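Local atomic coordinates of metallo-beta-lactamase domain-containing protein (Enterococcus faecalis, PDB entry 2AZ4), a protein that binds two zinc ions in a metallo-beta-lactamase fold and may act as an RNA-binding exonuclease, although its function has not been established. Residues A[165-169]-A[170-174]. Sequence-based numbering, arbitrary orientation.
Sequences VDHDA and YGASA. With ZN (zinc ion), chain C.
The methyl group of Ala172 packs against the CB of His167 at 3.6 Å, inside the loop that joins the antiparallel strands 158-164 and 173-179 of a metallo-beta-lactamase fold and carries a zinc ligand. The loop doubles back on itself. At its mouth Val165 N donates a hydrogen bond to Ala172 O (3.0 Å, 165°). At its far end a type II beta turn runs from Ala169 to Ala172; its closing bond, Ala172 N to Ala169 O, is weak at 3.4 Å, and Gly171 supplies the positive phi (82°) of the third position. The Ala172 methyl points into the loop and also touches Ala169 O at 3.3 Å, lying between the turn and the histidine. Beside the mouth, Val165 CG2 meets the CB of Ala174 at 4.1 Å, and both side chains rest on Phe203 of helix 197-207. The imidazole of His167 extends to the metal with CG anti to the backbone N (chi1 -175°), the Ala172 methyl lying near the ring plane at one edge, and NE2 binds the zinc ion at 2.2 Å. His92, His94 and Asp189 bind the same ion, together with two waters. At the other ring nitrogen, ND1 is hydrogen-bonded to Gly381 O; gripped at both nitrogens, the ring has its rotation fixed, and the Gly381 carbonyl probably makes it a more electron-rich donor to zinc. Asp168 OD1 lies 3.1 Å above one face of the ring, offset toward the rim. Tyr170 directs its CB bond away from the first half of the loop, and its ring meets Phe293 edge to face. On the metal side, water 1 lies in the plane of the His167 imidazole, at its edge.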
loop_
_atom_site.group_PDB
_atom_site.type_symbol
_atom_site.label_atom_id
_atom_site.label_comp_id
_atom_site.label_asym_id
_atom_site.label_seq_id
_atom_site.Cartn_x
_atom_site.Cartn_y
_atom_site.Cartn_z
ATOM N N VAL A 165 5.657 4.056 9.715
ATOM C CA VAL A 165 5.023 2.929 10.323
ATOM C C VAL A 165 5.408 1.682 9.521
ATOM O O VAL A 165 5.661 1.786 8.328
ATOM C CB VAL A 165 3.524 3.253 10.364
ATOM C CG1 VAL A 165 2.692 2.416 9.420
ATOM C CG2 VAL A 165 3.035 3.446 11.790
ATOM N N ASP A 166 5.474 0.524 10.182
ATOM C CA ASP A 166 5.872 -0.732 9.550
ATOM C C ASP A 166 4.667 -1.260 8.733
ATOM O O ASP A 166 3.571 -1.450 9.266
ATOM C CB ASP A 166 6.344 -1.681 10.676
ATOM C CG ASP A 166 6.486 -3.152 10.269
ATOM O OD1 ASP A 166 6.446 -3.492 9.059
ATOM O OD2 ASP A 166 6.619 -3.995 11.218
ATOM N N HIS A 167 4.866 -1.419 7.428
ATOM C CA HIS A 167 3.833 -1.966 6.520
ATOM C C HIS A 167 4.588 -2.601 5.332
ATOM O O HIS A 167 5.781 -2.374 5.163
ATOM C CB HIS A 167 2.850 -0.847 6.103
ATOM C CG HIS A 167 1.682 -1.314 5.277
ATOM N ND1 HIS A 167 0.922 -2.416 5.601
ATOM C CD2 HIS A 167 1.123 -0.794 4.156
ATOM C CE1 HIS A 167 -0.026 -2.582 4.693
ATOM N NE2 HIS A 167 0.062 -1.604 3.813
ATOM N N ASP A 168 3.930 -3.422 4.534
ATOM C CA ASP A 168 4.607 -4.051 3.406
ATOM C C ASP A 168 4.795 -3.100 2.212
ATOM O O ASP A 168 5.387 -3.507 1.223
ATOM C CB ASP A 168 3.937 -5.382 2.992
ATOM C CG ASP A 168 2.495 -5.211 2.574
ATOM O OD1 ASP A 168 1.934 -4.155 2.884
ATOM O OD2 ASP A 168 1.901 -6.121 1.927
ATOM N N ALA A 169 4.260 -1.868 2.288
ATOM C CA ALA A 169 4.649 -0.800 1.361
ATOM C C ALA A 169 5.746 -0.011 2.050
ATOM O O ALA A 169 5.528 0.517 3.153
ATOM C CB ALA A 169 3.481 0.146 1.026
ATOM N N TYR A 170 6.914 0.051 1.428
ATOM C CA TYR A 170 8.008 0.885 1.928
ATOM C C TYR A 170 7.575 2.356 1.892
ATOM O O TYR A 170 6.862 2.768 0.987
ATOM C CB TYR A 170 9.286 0.662 1.106
ATOM C CG TYR A 170 10.513 1.291 1.741
ATOM C CD1 TYR A 170 11.042 0.780 2.931
ATOM C CD2 TYR A 170 11.133 2.397 1.157
ATOM C CE1 TYR A 170 12.165 1.363 3.533
ATOM C CE2 TYR A 170 12.266 2.997 1.757
ATOM C CZ TYR A 170 12.763 2.468 2.932
ATOM O OH TYR A 170 13.874 3.031 3.528
ATOM N N GLY A 171 7.980 3.123 2.902
ATOM C CA GLY A 171 7.598 4.523 3.034
ATOM C C GLY A 171 6.230 4.807 3.639
ATOM O O GLY A 171 5.745 5.948 3.602
ATOM N N ALA A 172 5.614 3.772 4.204
ATOM C CA ALA A 172 4.285 3.855 4.819
ATOM C C ALA A 172 4.339 4.703 6.073
ATOM O O ALA A 172 5.337 4.661 6.809
ATOM C CB ALA A 172 3.752 2.463 5.162
ATOM N N SER A 173 3.264 5.470 6.305
ATOM C CA SER A 173 3.207 6.395 7.433
ATOM C C SER A 173 1.822 6.446 8.086
ATOM O O SER A 173 0.833 5.923 7.528
ATOM C CB SER A 173 3.595 7.794 6.979
ATOM O OG SER A 173 2.639 8.289 6.052
ATOM N N ALA A 174 1.796 7.042 9.278
ATOM C CA ALA A 174 0.595 7.385 10.027
ATOM C C ALA A 174 0.616 8.902 10.231
ATOM O O ALA A 174 1.657 9.562 10.031
ATOM C CB ALA A 174 0.599 6.669 11.375
HETATM ZN ZN ZN C . -1.573 -1.069 2.397
HETATM O O HOH W 1 -2.440 -3.080 2.288
HETATM O O HOH W 2 -3.468 -1.103 1.074
#